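Local coordinates for archaeal flagellar ATP-binding protein FlaH (Methanocaldococcus jannaschii DSM 2661, PDB 4WIA) that probably binds ATP and magnesium, and hydrolyses ATP, as a component of the archaellum, with a suggested regulatory role in its assembly, at residues Ile129-Ala134 with Pro165-Glu170; Val58-Thr63 with Val123-Ser128; Ala180-Arg185 with Ala199-Tyr204. All coordinates share one frame; numbering follows the deposited sequence.

In the fold
From the N terminus, strand 58-62 comes after the P-loop helix 40-53 and opens interaction 2. That contact closes a long excursion through strand 90-94 and several helices when strand 123-127 returns beside 58-62. Helix 129-134 follows at once and opens interaction 1, which closes after helix 142-153 and strand 158-163, in the loop 165-170. Helix 170-179 then leads into interaction 3, a short hairpin closure between strands 182-191 and 194-204. The three loops run in series, neither nesting nor crossing. Interactions 1 and 2 touch near Thr63 and Ser128; interaction 3 lies in the same mixed sheet as interaction 2, on the far side of strands 158-163 and 29-33.

Interaction 1: residues Ile129-Ala134 with Pro165-Glu170; sequences ISALIA and PKELPE
In the P-loop NTPase core, the short helix 129-134, just past strand 123-127, meets the loop after strand 158-163 through Ser130, Ala131 and Ala134 against Glu167 and Leu168. Glu167 OE2 is modelled 2.4 Å from Ser130 OG, a hydrogen bond so short that its exact length is doubtful. Ser130 OG is placed between its own backbone N and carbonyl carbon (chi1 70°), where it also bonds to Ser128 OG and Asn164 N. Glu167 OE2 lies 2.9 Å from Ala131 N, but the angle is too poor for a hydrogen bond, and that N-H goes to Ser128 OG. Glu167 OE1 rests 3.6 Å from Ala131 CB. A carboxylate beside the amino end of a helix would probably be favoured by the helix dipole.

The apolar half belongs to Leu168, whose two methyls split their contacts. Leu168 CD1 lies 3.9 Å from Ser130 CB. Leu168 CD2 reaches Ala134 CB at 3.8 Å and Ile133 CG2 at 4.0 Å, the Leu168 and Ile133 side chains crossing at about a right angle. A bound sulfate, probably from the crystallisation liquor, lies about 4 Å from the Glu167 side chain, and the Ser130 side chain is about 6 Å from that of Lys40, an ATP-binding residue by similarity. The loops and helix starts that follow the parallel strands line the nucleotide site in RecA-like ATPases.

Interaction 2: residues Val58-Thr63 with Val123-Ser128; sequences VTYVST and VIIFDS
Tyr60 and Ile125 mark the tight middle of a pair of neighbouring parallel strands, 58-62 and 123-127, whose axes approach to 4.7 Å. Ile125 CG2 stands over the centre of the Tyr60 ring, 3.9 Å above its plane, in a CH-pi contact, while Ile125 CD1 touches Val58 CG1 at 4.0 Å. On the other sheet face Val61 CG2 meets Phe126 CE1 at 3.8 Å, the two side chains side by side. Backbone bonds knit the strands together; Asp127 N to Val61 O, at 2.8 Å, is almost straight (176°).

No side is open to solvent, but the carboxyl ends part: Thr63 and Ser128 stand 5.8 Å apart at their CA atoms. Thr63 N still reaches Asp127 O, and Thr63 OG1 adds a bond, accepting Ser128 N of the cis peptide after Asp127 (cis as in RecA) at 2.9 Å. Tyr60 OH donates to Asp127 OD2 at 2.9 Å, on the anti side of the carboxylate and 22° out of its plane; that oxygen also bonds to Ser41 OG, and OD1 to Thr162 OG1. With three hydroxyls fixing its rotation, and Ser41 a magnesium ligand by similarity, this buried carboxylate is consistent with a Walker B aspartate.

Interaction 3: residues Ala180-Arg185 with Ala199-Tyr204; sequences ATMLIR and AKILKY
Lys203 NZ donates to Ala180 O at 2.7 Å, in the carbonyl plane, and also bonds to Arg177 O and weakly to Thr178 O. Its chi1 (175°) sets CG anti to the backbone N, and the extended chain beyond it brings the amine to the C-terminal end of helix 170-179, where the carbonyls would suit a positive charge. A methionine in its place would probably leave Ala180 O without this donor and the helix end without a neighbouring charge.

On the opposite sheet face Met182, present as selenomethionine, lies alongside Tyr204. Its CE sits over the centre of the ring, 3.8 Å above the plane, with SE over the same face in a Met-aromatic contact; Met182 CE also touches Ile201 CD1 at 3.7 Å. Tyr204 OH is held by Ile20 O. Leu202 CD1 packs between Leu183 CD2 (3.7 Å) and Arg185 CB.

Leu183 O takes Leu202 N at 2.8 Å and, weakly, Lys203 N at 3.4 Å, whereas Arg185 and Lys200 exchange two regular bonds. Two residues facing one across antiparallel strands make a classic beta bulge, set here in the hairpin of strands 182-191 and 194-204.

Interaction 1: residues Ile129-Ala134 with Pro165-Glu170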
loop_
_atom_site.group_PDB
_atom_site.type_symbol
_atom_site.label_atom_id
_atom_site.label_comp_id
_atom_site.label_asym_id
_atom_site.label_seq_id
_atom_site.Cartn_x
_atom_site.Cartn_y
_atom_site.Cartn_z
ATOM N N ILE A 129 -6.363 5.250 -28.991
ATOM C CA ILE A 129 -5.324 5.284 -29.984
ATOM C C ILE A 129 -5.962 5.196 -31.377
ATOM O O ILE A 129 -5.476 5.832 -32.310
ATOM C CB ILE A 129 -4.264 4.202 -29.776
ATOM C CG1 ILE A 129 -2.959 4.577 -30.455
ATOM C CG2 ILE A 129 -4.725 2.891 -30.359
ATOM C CD1 ILE A 129 -2.306 5.848 -29.960
ATOM N N SER A 130 -7.090 4.497 -31.505
ATOM C CA SER A 130 -7.771 4.414 -32.802
ATOM C C SER A 130 -8.256 5.790 -33.303
ATOM O O SER A 130 -8.103 6.094 -34.497
ATOM C CB SER A 130 -8.903 3.370 -32.817
ATOM O OG SER A 130 -10.014 3.745 -32.027
ATOM N N ALA A 131 -8.784 6.641 -32.418
ATOM C CA ALA A 131 -9.166 8.005 -32.821
ATOM C C ALA A 131 -7.937 8.824 -33.254
ATOM O O ALA A 131 -7.996 9.574 -34.239
ATOM C CB ALA A 131 -9.896 8.717 -31.717
ATOM N N LEU A 132 -6.812 8.669 -32.559
ATOM C CA LEU A 132 -5.592 9.421 -32.900
ATOM C C LEU A 132 -5.004 8.996 -34.237
ATOM O O LEU A 132 -4.505 9.837 -34.987
ATOM C CB LEU A 132 -4.551 9.230 -31.808
ATOM C CG LEU A 132 -4.895 9.875 -30.466
ATOM C CD1 LEU A 132 -3.973 9.414 -29.348
ATOM C CD2 LEU A 132 -4.864 11.402 -30.523
ATOM N N ILE A 133 -5.033 7.700 -34.545
ATOM C CA ILE A 133 -4.599 7.241 -35.857
ATOM C C ILE A 133 -5.561 7.732 -36.939
ATOM O O ILE A 133 -5.145 8.368 -37.908
ATOM C CB ILE A 133 -4.481 5.711 -35.924
ATOM C CG1 ILE A 133 -3.409 5.272 -34.914
ATOM C CG2 ILE A 133 -4.129 5.264 -37.347
ATOM C CD1 ILE A 133 -3.385 3.789 -34.548
ATOM N N ALA A 134 -6.848 7.453 -36.761
ATOM C CA ALA A 134 -7.852 7.722 -37.788
ATOM C C ALA A 134 -7.901 9.187 -38.171
ATOM O O ALA A 134 -8.292 9.502 -39.276
ATOM C CB ALA A 134 -9.223 7.254 -37.327
ATOM N N PRO A 165 -12.822 -0.709 -33.443
ATOM C CA PRO A 165 -12.539 -1.219 -34.783
ATOM C C PRO A 165 -13.328 -0.522 -35.898
ATOM O O PRO A 165 -12.940 -0.635 -37.054
ATOM C CB PRO A 165 -12.915 -2.718 -34.686
ATOM C CG PRO A 165 -13.870 -2.807 -33.550
ATOM C CD PRO A 165 -13.444 -1.734 -32.587
ATOM N N LYS A 166 -14.399 0.200 -35.545
ATOM C CA LYS A 166 -15.161 0.983 -36.520
ATOM C C LYS A 166 -14.419 2.194 -37.112
ATOM O O LYS A 166 -14.875 2.834 -38.081
ATOM C CB LYS A 166 -16.475 1.459 -35.932
ATOM C CG LYS A 166 -17.519 0.366 -35.857
ATOM C CD LYS A 166 -18.693 0.760 -34.964
ATOM C CE LYS A 166 -19.963 0.029 -35.336
ATOM N NZ LYS A 166 -20.484 0.525 -36.639
ATOM N N GLU A 167 -13.292 2.513 -36.515
ATOM C CA GLU A 167 -12.616 3.746 -36.809
ATOM C C GLU A 167 -11.477 3.438 -37.743
ATOM O O GLU A 167 -10.945 4.358 -38.321
ATOM C CB GLU A 167 -12.054 4.386 -35.540
ATOM C CG GLU A 167 -13.015 5.258 -34.733
ATOM C CD GLU A 167 -12.352 5.983 -33.545
ATOM O OE1 GLU A 167 -12.797 7.104 -33.210
ATOM O OE2 GLU A 167 -11.422 5.460 -32.922
ATOM N N LEU A 168 -11.109 2.165 -37.910
ATOM C CA LEU A 168 -9.952 1.801 -38.712
ATOM C C LEU A 168 -10.229 0.597 -39.584
ATOM O O LEU A 168 -11.003 -0.284 -39.201
ATOM C CB LEU A 168 -8.779 1.460 -37.807
ATOM C CG LEU A 168 -8.312 2.545 -36.853
ATOM C CD1 LEU A 168 -7.214 1.963 -35.987
ATOM C CD2 LEU A 168 -7.818 3.771 -37.586
ATOM N N PRO A 169 -9.620 0.561 -40.798
ATOM C CA PRO A 169 -9.675 -0.672 -41.615
ATOM C C PRO A 169 -8.944 -1.882 -40.975
ATOM O O PRO A 169 -8.028 -1.740 -40.155
ATOM C CB PRO A 169 -9.034 -0.272 -42.968
ATOM C CG PRO A 169 -8.524 1.114 -42.809
ATOM C CD PRO A 169 -8.948 1.680 -41.475
ATOM N N GLU A 170 -9.402 -3.058 -41.386
ATOM C CA GLU A 170 -8.926 -4.349 -40.916
ATOM C C GLU A 170 -7.439 -4.511 -41.154
ATOM O O GLU A 170 -6.733 -5.119 -40.360
ATOM C CB GLU A 170 -9.709 -5.460 -41.623
ATOM C CG GLU A 170 -9.592 -6.877 -41.078
ATOM C CD GLU A 170 -9.600 -7.057 -39.562
ATOM O OE1 GLU A 170 -9.966 -6.185 -38.734
ATOM O OE2 GLU A 170 -9.202 -8.168 -39.189
#

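Interaction 2: residues Val58-Thr63 with Val123-Ser128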
loop_
_atom_site.group_PDB
_atom_site.type_symbol
_atom_site.label_atom_id
_atom_site.label_comp_id
_atom_site.label_asym_id
_atom_site.label_seq_id
_atom_site.Cartn_x
_atom_site.Cartn_y
_atom_site.Cartn_z
ATOM N N VAL A 58 1.332 6.924 -13.682
ATOM C CA VAL A 58 0.571 6.696 -14.858
ATOM C C VAL A 58 0.433 8.000 -15.658
ATOM O O VAL A 58 0.185 9.059 -15.079
ATOM C CB VAL A 58 -0.830 6.185 -14.484
ATOM C CG1 VAL A 58 -1.684 6.019 -15.724
ATOM C CG2 VAL A 58 -0.740 4.857 -13.762
ATOM N N THR A 59 0.532 7.893 -16.978
ATOM C CA THR A 59 0.062 8.893 -17.875
ATOM C C THR A 59 -1.205 8.397 -18.546
ATOM O O THR A 59 -1.228 7.279 -19.101
ATOM C CB THR A 59 1.086 9.181 -18.986
ATOM O OG1 THR A 59 2.236 9.785 -18.401
ATOM C CG2 THR A 59 0.519 10.172 -20.050
ATOM N N TYR A 60 -2.250 9.224 -18.539
ATOM C CA TYR A 60 -3.490 8.850 -19.195
ATOM C C TYR A 60 -3.811 9.886 -20.260
ATOM O O TYR A 60 -4.109 11.012 -19.919
ATOM C CB TYR A 60 -4.599 8.730 -18.149
ATOM C CG TYR A 60 -5.857 7.984 -18.594
ATOM C CD1 TYR A 60 -6.611 8.420 -19.651
ATOM C CD2 TYR A 60 -6.283 6.853 -17.927
ATOM C CE1 TYR A 60 -7.740 7.764 -20.079
ATOM C CE2 TYR A 60 -7.438 6.181 -18.320
ATOM C CZ TYR A 60 -8.164 6.623 -19.375
ATOM O OH TYR A 60 -9.319 5.991 -19.812
ATOM N N VAL A 61 -3.805 9.481 -21.534
ATOM C CA VAL A 61 -4.092 10.344 -22.633
ATOM C C VAL A 61 -5.482 9.971 -23.129
ATOM O O VAL A 61 -5.682 8.865 -23.597
ATOM C CB VAL A 61 -3.082 10.143 -23.778
ATOM C CG1 VAL A 61 -3.358 11.094 -24.966
ATOM C CG2 VAL A 61 -1.663 10.320 -23.287
ATOM N N SER A 62 -6.413 10.915 -23.049
ATOM C CA SER A 62 -7.794 10.715 -23.423
ATOM C C SER A 62 -8.182 11.607 -24.639
ATOM O O SER A 62 -8.034 12.804 -24.586
ATOM C CB SER A 62 -8.712 11.123 -22.261
ATOM O OG SER A 62 -10.079 11.034 -22.628
ATOM N N THR A 63 -8.782 11.002 -25.652
ATOM C CA THR A 63 -9.429 11.718 -26.717
ATOM C C THR A 63 -10.868 12.068 -26.424
ATOM O O THR A 63 -11.561 12.519 -27.312
ATOM C CB THR A 63 -9.424 10.850 -27.987
ATOM O OG1 THR A 63 -9.992 9.558 -27.720
ATOM C CG2 THR A 63 -8.004 10.646 -28.446
ATOM N N VAL A 123 3.521 3.776 -16.689
ATOM C CA VAL A 123 2.456 3.218 -17.474
ATOM C C VAL A 123 1.890 4.322 -18.293
ATOM O O VAL A 123 1.570 5.366 -17.737
ATOM C CB VAL A 123 1.327 2.676 -16.549
ATOM C CG1 VAL A 123 0.176 2.126 -17.360
ATOM C CG2 VAL A 123 1.859 1.570 -15.634
ATOM N N ILE A 124 1.682 4.081 -19.589
ATOM C CA ILE A 124 1.099 5.095 -20.444
ATOM C C ILE A 124 -0.119 4.571 -21.146
ATOM O O ILE A 124 -0.060 3.572 -21.845
ATOM C CB ILE A 124 2.129 5.579 -21.495
ATOM C CG1 ILE A 124 3.409 6.083 -20.790
ATOM C CG2 ILE A 124 1.545 6.680 -22.347
ATOM C CD1 ILE A 124 4.487 5.044 -20.660
ATOM N N ILE A 125 -1.234 5.292 -21.008
ATOM C CA ILE A 125 -2.503 4.824 -21.546
ATOM C C ILE A 125 -2.966 5.764 -22.679
ATOM O O ILE A 125 -3.059 6.950 -22.424
ATOM C CB ILE A 125 -3.527 4.814 -20.412
ATOM C CG1 ILE A 125 -3.112 3.784 -19.357
ATOM C CG2 ILE A 125 -4.910 4.478 -20.924
ATOM C CD1 ILE A 125 -3.928 3.720 -18.083
ATOM N N PHE A 126 -3.355 5.219 -23.852
ATOM C CA PHE A 126 -3.989 5.991 -24.878
ATOM C C PHE A 126 -5.414 5.515 -25.091
ATOM O O PHE A 126 -5.635 4.446 -25.634
ATOM C CB PHE A 126 -3.230 5.902 -26.213
ATOM C CG PHE A 126 -1.804 6.355 -26.099
ATOM C CD1 PHE A 126 -1.506 7.676 -26.147
ATOM C CD2 PHE A 126 -0.799 5.471 -25.815
ATOM C CE1 PHE A 126 -0.215 8.146 -25.994
ATOM C CE2 PHE A 126 0.492 5.931 -25.631
ATOM C CZ PHE A 126 0.772 7.284 -25.709
ATOM N N ASP A 127 -6.378 6.334 -24.683
ATOM C CA ASP A 127 -7.765 5.991 -24.834
ATOM C C ASP A 127 -8.426 7.155 -25.575
ATOM O O ASP A 127 -8.940 8.054 -24.912
ATOM C CB ASP A 127 -8.362 5.816 -23.422
ATOM C CG ASP A 127 -9.844 5.501 -23.443
ATOM O OD1 ASP A 127 -10.291 4.951 -24.474
ATOM O OD2 ASP A 127 -10.548 5.781 -22.432
ATOM N N SER A 128 -8.428 7.207 -26.912
ATOM C CA SER A 128 -8.329 6.110 -27.855
ATOM C C SER A 128 -7.140 6.302 -28.798
ATOM O O SER A 128 -6.954 7.386 -29.377
ATOM C CB SER A 128 -9.626 6.155 -28.672
ATOM O OG SER A 128 -9.556 5.501 -29.936
#

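Interaction 3: residues Ala180-Arg185 with Ala199-Tyr204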
loop_
_atom_site.group_PDB
_atom_site.type_symbol
_atom_site.label_atom_id
_atom_site.label_comp_id
_atom_site.label_asym_id
_atom_site.label_seq_id
_atom_site.Cartn_x
_atom_site.Cartn_y
_atom_site.Cartn_z
ATOM N N ALA A 180 0.506 -6.259 -30.409
ATOM C CA ALA A 180 0.098 -6.386 -29.006
ATOM C C ALA A 180 0.858 -7.545 -28.297
ATOM O O ALA A 180 1.025 -8.599 -28.875
ATOM C CB ALA A 180 -1.402 -6.632 -28.933
ATOM N N THR A 181 1.315 -7.341 -27.063
ATOM C CA THR A 181 1.728 -8.450 -26.246
ATOM C C THR A 181 0.511 -9.037 -25.493
ATOM O O THR A 181 0.443 -10.247 -25.249
ATOM C CB THR A 181 2.808 -8.061 -25.228
ATOM O OG1 THR A 181 2.253 -7.160 -24.257
ATOM C CG2 THR A 181 3.966 -7.462 -25.933
HETATM N N MSE A 182 -0.427 -8.183 -25.118
HETATM C CA MSE A 182 -1.655 -8.616 -24.517
HETATM C C MSE A 182 -2.782 -8.036 -25.323
HETATM O O MSE A 182 -2.903 -6.844 -25.449
HETATM C CB MSE A 182 -1.714 -8.151 -23.072
HETATM C CG MSE A 182 -2.956 -8.693 -22.368
HETATM SE SE MSE A 182 -2.964 -8.026 -20.547
HETATM C CE MSE A 182 -4.242 -9.265 -19.786
ATOM N N LEU A 183 -3.638 -8.882 -25.863
ATOM C CA LEU A 183 -4.781 -8.435 -26.596
ATOM C C LEU A 183 -6.096 -8.832 -25.914
ATOM O O LEU A 183 -6.356 -10.009 -25.672
ATOM C CB LEU A 183 -4.760 -9.028 -27.980
ATOM C CG LEU A 183 -5.950 -8.640 -28.872
ATOM C CD1 LEU A 183 -5.901 -7.166 -29.308
ATOM C CD2 LEU A 183 -6.035 -9.560 -30.100
ATOM N N ILE A 184 -6.925 -7.837 -25.645
ATOM C CA ILE A 184 -8.157 -8.025 -24.966
ATOM C C ILE A 184 -9.258 -7.473 -25.822
ATOM O O ILE A 184 -9.217 -6.300 -26.232
ATOM C CB ILE A 184 -8.193 -7.262 -23.637
ATOM C CG1 ILE A 184 -7.035 -7.677 -22.768
ATOM C CG2 ILE A 184 -9.506 -7.530 -22.934
ATOM C CD1 ILE A 184 -6.873 -6.806 -21.528
ATOM N N ARG A 185 -10.271 -8.288 -26.071
ATOM C CA ARG A 185 -11.439 -7.840 -26.814
ATOM C C ARG A 185 -12.651 -7.711 -25.920
ATOM O O ARG A 185 -12.977 -8.641 -25.182
ATOM C CB ARG A 185 -11.718 -8.793 -27.980
ATOM C CG ARG A 185 -13.019 -8.522 -28.713
ATOM C CD ARG A 185 -13.063 -9.238 -30.032
ATOM N NE ARG A 185 -14.430 -9.441 -30.482
ATOM C CZ ARG A 185 -15.128 -8.605 -31.266
ATOM N NH1 ARG A 185 -14.612 -7.466 -31.737
ATOM N NH2 ARG A 185 -16.377 -8.923 -31.593
ATOM N N ALA A 199 -14.688 -9.139 -21.251
ATOM C CA ALA A 199 -13.343 -8.890 -21.708
ATOM C C ALA A 199 -12.681 -10.223 -21.944
ATOM O O ALA A 199 -12.485 -10.986 -21.015
ATOM C CB ALA A 199 -12.597 -8.139 -20.668
ATOM N N LYS A 200 -12.366 -10.546 -23.200
ATOM C CA LYS A 200 -11.748 -11.789 -23.509
ATOM C C LYS A 200 -10.270 -11.582 -23.869
ATOM O O LYS A 200 -9.923 -10.749 -24.720
ATOM C CB LYS A 200 -12.487 -12.424 -24.642
ATOM C CG LYS A 200 -12.074 -13.854 -24.883
ATOM C CD LYS A 200 -12.845 -14.411 -26.070
ATOM C CE LYS A 200 -13.265 -15.845 -25.881
ATOM N NZ LYS A 200 -14.426 -16.076 -26.779
ATOM N N ILE A 201 -9.404 -12.386 -23.266
ATOM C CA ILE A 201 -7.983 -12.213 -23.444
ATOM C C ILE A 201 -7.603 -13.132 -24.584
ATOM O O ILE A 201 -7.408 -14.312 -24.389
ATOM C CB ILE A 201 -7.219 -12.555 -22.169
ATOM C CG1 ILE A 201 -7.552 -11.525 -21.088
ATOM C CG2 ILE A 201 -5.723 -12.604 -22.471
ATOM C CD1 ILE A 201 -6.932 -11.767 -19.718
ATOM N N LEU A 202 -7.491 -12.570 -25.779
ATOM C CA LEU A 202 -7.171 -13.355 -26.963
ATOM C C LEU A 202 -5.717 -13.730 -27.037
ATOM O O LEU A 202 -5.387 -14.692 -27.662
ATOM C CB LEU A 202 -7.543 -12.598 -28.206
ATOM C CG LEU A 202 -8.994 -12.173 -28.294
ATOM C CD1 LEU A 202 -9.204 -11.274 -29.503
ATOM C CD2 LEU A 202 -9.887 -13.387 -28.365
ATOM N N LYS A 203 -4.853 -13.024 -26.335
ATOM C CA LYS A 203 -3.427 -13.268 -26.438
ATOM C C LYS A 203 -2.775 -12.634 -25.259
ATOM O O LYS A 203 -3.196 -11.583 -24.821
ATOM C CB LYS A 203 -2.948 -12.592 -27.706
ATOM C CG LYS A 203 -1.465 -12.605 -27.994
ATOM C CD LYS A 203 -1.256 -11.706 -29.217
ATOM C CE LYS A 203 0.165 -11.565 -29.630
ATOM N NZ LYS A 203 0.230 -10.508 -30.664
ATOM N N TYR A 204 -1.748 -13.268 -24.730
ATOM C CA TYR A 204 -1.112 -12.801 -23.525
ATOM C C TYR A 204 0.290 -13.321 -23.478
ATOM O O TYR A 204 0.570 -14.296 -22.809
ATOM C CB TYR A 204 -1.900 -13.305 -22.283
ATOM C CG TYR A 204 -1.650 -12.564 -20.956
ATOM C CD1 TYR A 204 -0.726 -11.540 -20.860
ATOM C CD2 TYR A 204 -2.329 -12.936 -19.798
ATOM C CE1 TYR A 204 -0.503 -10.893 -19.643
ATOM C CE2 TYR A 204 -2.121 -12.321 -18.591
ATOM C CZ TYR A 204 -1.213 -11.289 -18.504
ATOM O OH TYR A 204 -1.018 -10.636 -17.293
#